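Local coordinates for protein VIN1 (Oscarella pearsei, PDB 6BFI) that probably binds actin filaments and may take part in cell-cell adhesion, being a sponge homolog of vinculin in the vinculin/alpha-catenin family, at residues A407-E411 with S449-V453; T414-D419 with L445-S449; L386-L391 with A456-L460; R365-A369 with I494-F499. All coordinates share one frame; numbering follows the deposited sequence.

Contact 1 of 4, residues A407-E411 with S449-V453; sequences AKEFE and STAVV
Val452 presses on Phe410, and this is where the contact is tight. The methyl CG1 of Val452 lies over one face of the Phe410 ring, 4.0 Å from its centroid and 26° off the ring normal, a CH-pi contact displaced toward the rim rather than centred. The overlap therefore favours one corner of the ring: Val452 CG1 is 3.6 Å from Phe410 CE2, while the other methyl, Val452 CG2, is 3.8 Å from Phe410 CZ. What carries the ring across is its first torsion, with CG anti to the backbone N (chi1 167°), which sends the ring over to Val452. At the ring edge, near its plane, sits the backbone oxygen of Ser449, 4.2 Å from Phe410 CE2. This is the buried interior of an all-helical bundle of the vinculin family: helix 399-427 faces the short passage where helix 432-449 gives way to helix 452-460, and Trp479 of helix 466-493 meets the Phe410 ring with its plane inclined. Ile383 and Leu386 of helix 381-390 also pack on Val452. Moving outward, the fit relaxes. Val453 CG2 stands 4.3 Å from Ala407 CB, and comparably far from Phe410 CD2 and from Glu411 CG, so this one methyl is in loose van der Waals range of all three residues. Glu411 is partly exposed, on the solvent side; its chain is bent at chi2 (-82°), which swings the carboxylate toward the second segment, and OE2 comes to 4.1 Å from Ser449 O, two acceptors that have no direct bond to make.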
# COMPACT_ATOMS: atom_id res chain seq x y z
N ALA A 407 -4.93 -29.46 -17.30
CA ALA A 407 -4.64 -28.08 -17.69
C ALA A 407 -5.83 -27.17 -17.42
O ALA A 407 -5.68 -26.10 -16.83
CB ALA A 407 -4.25 -28.03 -19.17
N LYS A 408 -7.03 -27.59 -17.84
CA LYS A 408 -8.21 -26.77 -17.61
C LYS A 408 -8.49 -26.63 -16.11
O LYS A 408 -8.85 -25.54 -15.64
CB LYS A 408 -9.42 -27.36 -18.33
CG LYS A 408 -10.55 -26.36 -18.53
CD LYS A 408 -10.06 -25.13 -19.26
CE LYS A 408 -11.14 -24.07 -19.38
NZ LYS A 408 -10.63 -22.83 -20.04
N GLU A 409 -8.32 -27.72 -15.36
CA GLU A 409 -8.49 -27.64 -13.91
C GLU A 409 -7.49 -26.68 -13.29
O GLU A 409 -7.83 -25.94 -12.36
CB GLU A 409 -8.36 -29.03 -13.29
CG GLU A 409 -9.56 -29.93 -13.52
CD GLU A 409 -9.41 -31.29 -12.87
OE1 GLU A 409 -8.30 -31.60 -12.38
OE2 GLU A 409 -10.40 -32.05 -12.84
N PHE A 410 -6.25 -26.65 -13.80
CA PHE A 410 -5.28 -25.69 -13.28
C PHE A 410 -5.71 -24.26 -13.59
O PHE A 410 -5.65 -23.38 -12.71
CB PHE A 410 -3.89 -25.95 -13.85
CG PHE A 410 -2.93 -24.82 -13.61
CD1 PHE A 410 -2.26 -24.71 -12.40
CD2 PHE A 410 -2.72 -23.84 -14.57
CE1 PHE A 410 -1.39 -23.66 -12.17
CE2 PHE A 410 -1.85 -22.79 -14.34
CZ PHE A 410 -1.19 -22.70 -13.13
N GLU A 411 -6.12 -24.00 -14.83
CA GLU A 411 -6.53 -22.64 -15.20
C GLU A 411 -7.68 -22.16 -14.32
O GLU A 411 -7.64 -21.03 -13.79
CB GLU A 411 -6.93 -22.60 -16.68
CG GLU A 411 -5.75 -22.77 -17.63
CD GLU A 411 -5.00 -21.47 -17.87
OE1 GLU A 411 -5.04 -20.96 -19.00
OE2 GLU A 411 -4.36 -20.96 -16.92
N SER A 449 0.75 -17.30 -14.50
CA SER A 449 -0.09 -18.45 -14.84
C SER A 449 -0.22 -18.62 -16.34
O SER A 449 -0.44 -19.74 -16.82
CB SER A 449 -1.46 -18.30 -14.19
OG SER A 449 -1.36 -18.28 -12.77
N THR A 450 -0.10 -17.53 -17.11
CA THR A 450 -0.18 -17.67 -18.57
C THR A 450 0.94 -18.54 -19.13
O THR A 450 0.81 -19.05 -20.25
CB THR A 450 -0.14 -16.31 -19.26
OG1 THR A 450 1.17 -15.73 -19.13
CG2 THR A 450 -1.17 -15.37 -18.65
N ALA A 451 2.04 -18.73 -18.40
CA ALA A 451 3.19 -19.46 -18.90
C ALA A 451 3.26 -20.91 -18.43
O ALA A 451 4.16 -21.64 -18.86
CB ALA A 451 4.48 -18.73 -18.51
N VAL A 452 2.34 -21.34 -17.57
CA VAL A 452 2.43 -22.67 -16.99
C VAL A 452 2.02 -23.74 -18.00
O VAL A 452 2.73 -24.73 -18.20
CB VAL A 452 1.58 -22.74 -15.70
CG1 VAL A 452 1.38 -24.18 -15.27
CG2 VAL A 452 2.25 -21.94 -14.59
N VAL A 453 0.86 -23.56 -18.64
CA VAL A 453 0.40 -24.56 -19.61
C VAL A 453 1.33 -24.67 -20.81
O VAL A 453 1.60 -25.81 -21.24
CB VAL A 453 -1.06 -24.27 -20.01
CG1 VAL A 453 -1.50 -25.20 -21.13
CG2 VAL A 453 -1.98 -24.42 -18.80

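Contact 2 of 4, residues T414-D419 with L445-S449; sequences TARLAD and LRDIS
Arg446 and Asp419 form a salt bridge, with Arg446 NH2 3.0 Å from Asp419 OD1. The carboxylate oxygen lies in the guanidinium plane, at its edge, and is approached almost end-on; the two flat groups are twisted 54° apart, and the bond itself is bent. Deeper in, the hydroxyls Thr414 OG1 and Ser449 OG are hydrogen-bonded at 2.9 Å, the proton's owner being unsettled, and the indole NE1 of Trp479 is a weak hydrogen-bonding partner of both. Thr414 OG1 gets there because it stands anti to its own backbone nitrogen (chi1 179°), while Ser449 OG also bonds back to Leu445 O within its helix, at a length too short to trust in detail. Ala418 CB sits 3.3 Å above the plane of the Arg446 guanidinium, over its centre, so a methyl backs one face while the aspartate takes the edge. Next inward, Leu445 slides past Thr414 in the opposite direction, its CD2 ending 4.1 Å from Leu417 CB. Segments 414-419 and 445-449 run antiparallel (166°), their axes 10.0 Å apart at closest, in the hairpin of the consecutive helices 399-427 and 432-449. Helix 466-493 closes the inner side: Trp479 touches both Leu417 and Leu445, and Ala483 and Met486 add to the cover over Leu445.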
# COMPACT_ATOMS: atom_id res chain seq x y z
N THR A 414 -6.19 -21.46 -10.57
CA THR A 414 -5.48 -20.20 -10.36
C THR A 414 -6.39 -19.00 -10.62
O THR A 414 -6.27 -17.98 -9.92
CB THR A 414 -4.24 -20.14 -11.25
OG1 THR A 414 -3.57 -18.88 -11.06
CG2 THR A 414 -4.60 -20.30 -12.73
N ALA A 415 -7.31 -19.10 -11.58
CA ALA A 415 -8.29 -18.04 -11.76
C ALA A 415 -9.12 -17.85 -10.49
O ALA A 415 -9.41 -16.71 -10.10
CB ALA A 415 -9.20 -18.35 -12.95
N ARG A 416 -9.49 -18.95 -9.83
CA ARG A 416 -10.26 -18.84 -8.60
C ARG A 416 -9.43 -18.20 -7.48
O ARG A 416 -9.95 -17.40 -6.70
CB ARG A 416 -10.76 -20.22 -8.17
CG ARG A 416 -11.65 -20.19 -6.94
CD ARG A 416 -12.93 -19.42 -7.20
NE ARG A 416 -13.90 -19.63 -6.13
CZ ARG A 416 -15.18 -19.26 -6.19
NH1 ARG A 416 -15.65 -18.67 -7.28
NH2 ARG A 416 -15.98 -19.50 -5.17
N LEU A 417 -8.15 -18.56 -7.39
CA LEU A 417 -7.28 -17.93 -6.40
C LEU A 417 -7.23 -16.42 -6.60
O LEU A 417 -7.39 -15.65 -5.64
CB LEU A 417 -5.87 -18.52 -6.47
CG LEU A 417 -5.70 -19.98 -6.07
CD1 LEU A 417 -4.22 -20.36 -6.13
CD2 LEU A 417 -6.28 -20.23 -4.68
N ALA A 418 -7.02 -15.98 -7.84
CA ALA A 418 -6.92 -14.54 -8.09
C ALA A 418 -8.25 -13.84 -7.83
O ALA A 418 -8.28 -12.72 -7.31
CB ALA A 418 -6.44 -14.29 -9.52
N ASP A 419 -9.37 -14.48 -8.20
CA ASP A 419 -10.68 -13.90 -7.92
C ASP A 419 -10.90 -13.73 -6.43
O ASP A 419 -11.38 -12.69 -5.97
CB ASP A 419 -11.78 -14.76 -8.54
CG ASP A 419 -11.92 -14.55 -10.03
OD1 ASP A 419 -10.97 -14.03 -10.65
OD2 ASP A 419 -12.98 -14.90 -10.59
N LEU A 445 0.13 -13.18 -10.30
CA LEU A 445 -0.22 -14.60 -10.34
C LEU A 445 -0.88 -14.97 -11.67
O LEU A 445 -0.55 -16.01 -12.26
CB LEU A 445 -1.14 -14.95 -9.17
CG LEU A 445 -1.51 -16.43 -9.07
CD1 LEU A 445 -0.26 -17.28 -8.91
CD2 LEU A 445 -2.48 -16.67 -7.92
N ARG A 446 -1.81 -14.14 -12.15
CA ARG A 446 -2.40 -14.40 -13.46
C ARG A 446 -1.34 -14.39 -14.55
O ARG A 446 -1.27 -15.30 -15.39
CB ARG A 446 -3.49 -13.36 -13.76
CG ARG A 446 -4.67 -13.37 -12.80
CD ARG A 446 -5.74 -12.38 -13.25
NE ARG A 446 -7.03 -12.62 -12.61
CZ ARG A 446 -7.53 -11.85 -11.64
NH1 ARG A 446 -6.85 -10.80 -11.20
NH2 ARG A 446 -8.71 -12.15 -11.11
N ASP A 447 -0.48 -13.37 -14.53
CA ASP A 447 0.53 -13.21 -15.58
C ASP A 447 1.44 -14.43 -15.65
O ASP A 447 1.67 -14.98 -16.74
CB ASP A 447 1.34 -11.94 -15.34
CG ASP A 447 2.36 -11.70 -16.43
OD1 ASP A 447 1.97 -11.31 -17.55
OD2 ASP A 447 3.57 -11.88 -16.16
N ILE A 448 1.98 -14.87 -14.51
CA ILE A 448 2.85 -16.04 -14.53
C ILE A 448 2.05 -17.30 -14.82
O ILE A 448 2.58 -18.28 -15.35
CB ILE A 448 3.63 -16.16 -13.21
CG1 ILE A 448 4.68 -17.28 -13.30
CG2 ILE A 448 2.70 -16.42 -12.04
CD1 ILE A 448 5.59 -17.17 -14.51
N SER A 449 0.75 -17.30 -14.50
CA SER A 449 -0.09 -18.45 -14.84
C SER A 449 -0.22 -18.62 -16.34
O SER A 449 -0.44 -19.74 -16.82
CB SER A 449 -1.46 -18.30 -14.19
OG SER A 449 -1.36 -18.28 -12.77

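Contact 3 of 4, residues L386-L391 with A456-L460; sequences LEDAAL and ARVVL
Leu460 rests on the C-terminal end of the helix that carries Ala390. Its CA-H points at Ala390 O, with CA 3.5 Å from that oxygen and an angle of 154° at the hydrogen, a fairly straight CA-H...O contact. From there the side chain runs alongside the carbonyls of the helix end. CB is 4.1 Å from the same Ala390 O; CG, placed anti to the backbone N (chi1 175°), stands farther back and carries the chain on; and at the tip CD1 returns to the carbonyls, 3.8 Å from Ala389 O. Segments 386-390 and 456-460 run nearly parallel, 24° apart in direction, with axes 8.8 Å apart at closest. Such close packing is possible because alanines face each other: Ala390 CB is only 3.1 Å from Ala456 O, a tight fit of methyl against carbonyl, and 4.0 Å from Ala456 CB. Lower down, Leu386 CG touches Ala456 CB at 4.1 Å. On the outer side Leu391, just past the helix, sends CD2 obliquely against Val459 CG1, 3.8 Å away. Phe403 of helix 399-427 covers Leu386, Ala390, Ala456 and Leu460, and Leu472 of helix 466-493 packs on Ala456 and Val459, so both of those helices cover the pair within the bundle. Chemically, methyl and methylene groups do nearly all the touching, with carbonyl oxygens as the polar element; the attraction should come mainly from burial and dispersion, the small alanines allow the close approach, and the CA-H...O contact probably adds a little.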
# COMPACT_ATOMS: atom_id res chain seq x y z
N LEU A 386 -0.85 -31.22 -13.10
CA LEU A 386 -0.54 -30.85 -14.47
C LEU A 386 0.88 -31.26 -14.85
O LEU A 386 1.11 -31.79 -15.94
CB LEU A 386 -0.74 -29.35 -14.68
CG LEU A 386 -0.33 -28.82 -16.06
CD1 LEU A 386 -1.21 -29.39 -17.16
CD2 LEU A 386 -0.37 -27.30 -16.07
N GLU A 387 1.85 -31.01 -13.96
CA GLU A 387 3.23 -31.40 -14.25
C GLU A 387 3.35 -32.91 -14.40
O GLU A 387 4.06 -33.40 -15.29
CB GLU A 387 4.17 -30.89 -13.15
CG GLU A 387 5.65 -31.09 -13.48
CD GLU A 387 6.55 -30.93 -12.27
OE1 GLU A 387 6.20 -31.45 -11.19
OE2 GLU A 387 7.61 -30.29 -12.40
N ASP A 388 2.67 -33.67 -13.54
CA ASP A 388 2.68 -35.12 -13.68
C ASP A 388 1.97 -35.57 -14.95
O ASP A 388 2.36 -36.57 -15.56
CB ASP A 388 2.03 -35.78 -12.46
CG ASP A 388 2.81 -35.53 -11.19
OD1 ASP A 388 4.02 -35.22 -11.28
OD2 ASP A 388 2.22 -35.64 -10.09
N ALA A 389 0.93 -34.84 -15.38
CA ALA A 389 0.27 -35.17 -16.63
C ALA A 389 1.19 -34.94 -17.82
O ALA A 389 1.17 -35.71 -18.79
CB ALA A 389 -1.01 -34.34 -16.78
N ALA A 390 2.02 -33.89 -17.76
CA ALA A 390 2.98 -33.65 -18.83
C ALA A 390 4.08 -34.71 -18.85
O ALA A 390 4.62 -35.02 -19.92
CB ALA A 390 3.59 -32.26 -18.68
N LEU A 391 4.41 -35.28 -17.69
CA LEU A 391 5.47 -36.27 -17.58
C LEU A 391 5.00 -37.69 -17.87
O LEU A 391 5.73 -38.64 -17.57
CB LEU A 391 6.10 -36.21 -16.18
CG LEU A 391 6.93 -34.96 -15.87
CD1 LEU A 391 7.36 -34.96 -14.41
CD2 LEU A 391 8.14 -34.89 -16.79
N ALA A 456 4.45 -26.88 -19.71
CA ALA A 456 4.03 -28.27 -19.52
C ALA A 456 3.67 -28.93 -20.84
O ALA A 456 3.84 -30.14 -20.99
CB ALA A 456 2.86 -28.34 -18.54
N ARG A 457 3.18 -28.15 -21.80
CA ARG A 457 2.88 -28.70 -23.12
C ARG A 457 4.14 -28.96 -23.92
O ARG A 457 4.17 -29.89 -24.74
CB ARG A 457 1.94 -27.77 -23.89
CG ARG A 457 1.15 -28.46 -24.99
CD ARG A 457 0.22 -27.50 -25.71
NE ARG A 457 -0.81 -26.95 -24.84
CZ ARG A 457 -2.01 -27.51 -24.65
NH1 ARG A 457 -2.33 -28.63 -25.28
NH2 ARG A 457 -2.89 -26.93 -23.84
N VAL A 458 5.20 -28.17 -23.71
CA VAL A 458 6.48 -28.49 -24.32
C VAL A 458 7.03 -29.79 -23.75
O VAL A 458 7.57 -30.62 -24.49
CB VAL A 458 7.48 -27.33 -24.14
CG1 VAL A 458 8.85 -27.72 -24.69
CG2 VAL A 458 6.98 -26.07 -24.82
N VAL A 459 6.92 -29.98 -22.44
CA VAL A 459 7.37 -31.24 -21.86
C VAL A 459 6.53 -32.40 -22.37
O VAL A 459 7.07 -33.47 -22.70
CB VAL A 459 7.35 -31.16 -20.32
CG1 VAL A 459 7.56 -32.55 -19.72
CG2 VAL A 459 8.42 -30.22 -19.84
N LEU A 460 5.22 -32.20 -22.47
CA LEU A 460 4.32 -33.28 -22.90
C LEU A 460 4.71 -33.82 -24.27
O LEU A 460 4.63 -35.03 -24.51
CB LEU A 460 2.88 -32.78 -22.92
CG LEU A 460 1.84 -33.76 -23.46
CD1 LEU A 460 1.61 -34.90 -22.47
CD2 LEU A 460 0.54 -33.05 -23.79

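Contact 4 of 4, residues R365-A369 with I494-F499; sequences RKALA and IDSLEF
Arg365 NE reaches Asp495 OD2 at 3.4 Å, a long salt bridge in which the carboxylate oxygen approaches the guanidinium obliquely and the two planes stand 55° apart. Its NH1 has another partner, Glu361, one turn back on helix 344-375. The other oxygen of the aspartate, Asp495 OD1, caps helix 496-519 from the N-cap position, though only with a weak bond from Leu497 N at 3.5 Å. Beside this, Glu498 folds back at chi2 (-64°), laying OE1 across the aliphatic chain of Lys366, 3.2 Å from its CD, while OE2 bonds Gln362. Lys366 NZ stays 4.0 Å from that OE1, beyond a salt bridge. Underneath lies the apolar floor: Ala369 CB is 3.8 Å from Glu498 CB, and Leu368 CB is 3.6 Å from Ile494 CD1. Ile494 sits in the turn between helix 466-493 and helix 496-519, so the contact seats that turn against helix 344-375, with Val424 of helix 399-427 also touching Ile494. Asp495 serves an arginine and a helix start at once, and the arginine and the positive end of the helix dipole would probably both favour its negative charge.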
# COMPACT_ATOMS: atom_id res chain seq x y z
N ARG A 365 -17.41 -10.95 6.99
CA ARG A 365 -16.09 -11.49 7.30
C ARG A 365 -16.10 -13.01 7.28
O ARG A 365 -15.15 -13.64 6.79
CB ARG A 365 -15.62 -10.97 8.66
CG ARG A 365 -15.26 -9.49 8.66
CD ARG A 365 -14.34 -9.15 9.81
NE ARG A 365 -15.04 -9.16 11.09
CZ ARG A 365 -15.61 -8.08 11.63
NH1 ARG A 365 -15.55 -6.92 11.00
NH2 ARG A 365 -16.23 -8.17 12.80
N LYS A 366 -17.16 -13.63 7.81
CA LYS A 366 -17.24 -15.08 7.81
C LYS A 366 -17.33 -15.63 6.39
O LYS A 366 -16.74 -16.68 6.09
CB LYS A 366 -18.44 -15.54 8.64
CG LYS A 366 -18.43 -17.02 9.00
CD LYS A 366 -19.33 -17.31 10.19
CE LYS A 366 -19.03 -18.68 10.79
NZ LYS A 366 -19.73 -18.89 12.10
N ALA A 367 -18.03 -14.94 5.50
CA ALA A 367 -18.14 -15.39 4.12
C ALA A 367 -16.79 -15.31 3.42
O ALA A 367 -16.42 -16.23 2.68
CB ALA A 367 -19.19 -14.57 3.37
N LEU A 368 -16.04 -14.23 3.63
CA LEU A 368 -14.72 -14.14 3.03
C LEU A 368 -13.79 -15.22 3.58
O LEU A 368 -13.05 -15.86 2.82
CB LEU A 368 -14.12 -12.75 3.26
CG LEU A 368 -14.35 -11.74 2.13
CD1 LEU A 368 -15.84 -11.52 1.89
CD2 LEU A 368 -13.64 -10.43 2.43
N ALA A 369 -13.82 -15.44 4.90
CA ALA A 369 -13.02 -16.51 5.48
C ALA A 369 -13.42 -17.87 4.93
O ALA A 369 -12.58 -18.78 4.83
CB ALA A 369 -13.14 -16.50 7.00
N ILE A 494 -7.57 -11.55 6.16
CA ILE A 494 -8.75 -12.28 6.63
C ILE A 494 -8.79 -12.34 8.15
O ILE A 494 -7.75 -12.45 8.81
CB ILE A 494 -8.77 -13.68 5.99
CG1 ILE A 494 -9.40 -13.62 4.60
CG2 ILE A 494 -9.48 -14.69 6.88
CD1 ILE A 494 -10.79 -13.03 4.61
N ASP A 495 -10.00 -12.24 8.70
CA ASP A 495 -10.21 -12.45 10.13
C ASP A 495 -9.88 -13.89 10.49
O ASP A 495 -10.55 -14.82 10.03
CB ASP A 495 -11.65 -12.11 10.50
CG ASP A 495 -11.85 -11.95 12.00
OD1 ASP A 495 -10.98 -12.39 12.79
OD2 ASP A 495 -12.89 -11.38 12.40
N SER A 496 -8.86 -14.07 11.33
CA SER A 496 -8.32 -15.41 11.56
C SER A 496 -9.25 -16.26 12.42
O SER A 496 -9.36 -17.47 12.20
CB SER A 496 -6.94 -15.31 12.19
OG SER A 496 -6.03 -14.69 11.30
N LEU A 497 -9.92 -15.64 13.40
CA LEU A 497 -10.85 -16.40 14.24
C LEU A 497 -11.97 -17.01 13.41
O LEU A 497 -12.37 -18.16 13.64
CB LEU A 497 -11.42 -15.49 15.33
CG LEU A 497 -12.53 -16.07 16.22
CD1 LEU A 497 -12.09 -17.39 16.84
CD2 LEU A 497 -12.92 -15.08 17.29
N GLU A 498 -12.48 -16.26 12.43
CA GLU A 498 -13.50 -16.82 11.54
C GLU A 498 -12.94 -17.97 10.71
O GLU A 498 -13.63 -18.97 10.48
CB GLU A 498 -14.07 -15.73 10.63
CG GLU A 498 -14.94 -14.71 11.35
CD GLU A 498 -16.20 -15.31 11.94
OE1 GLU A 498 -16.57 -16.45 11.57
OE2 GLU A 498 -16.83 -14.65 12.80
N PHE A 499 -11.69 -17.85 10.26
CA PHE A 499 -11.06 -18.96 9.54
C PHE A 499 -10.97 -20.19 10.42
O PHE A 499 -11.20 -21.32 9.96
CB PHE A 499 -9.67 -18.55 9.03
CG PHE A 499 -9.03 -19.57 8.13
CD1 PHE A 499 -8.30 -20.63 8.66
CD2 PHE A 499 -9.14 -19.47 6.75
CE1 PHE A 499 -7.71 -21.57 7.84
CE2 PHE A 499 -8.55 -20.41 5.92
CZ PHE A 499 -7.83 -21.46 6.47

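How the contacts relate
Contacts 1, 2 and 3 make one continuous region of the same helical bundle. Contact 1 is the middle piece: it shares Ser449 and helix 399-427 with contact 2, their centres 9 Å apart, and it touches contact 3 directly, Val452 CG1 lying 3.7 Å from Leu386 CD2, with centres 11 Å apart. Contacts 2 and 3 flank it, 19 Å between centres, and do not touch. Contact 4 stands apart at the junction with the next helices, 21 Å from contact 2 and 36 Å from contact 3, centre to centre. In sequence its two segments, 365-369 and 494-499, bracket all the others, so it brings together the two ends of the stretch of chain that carries the other three.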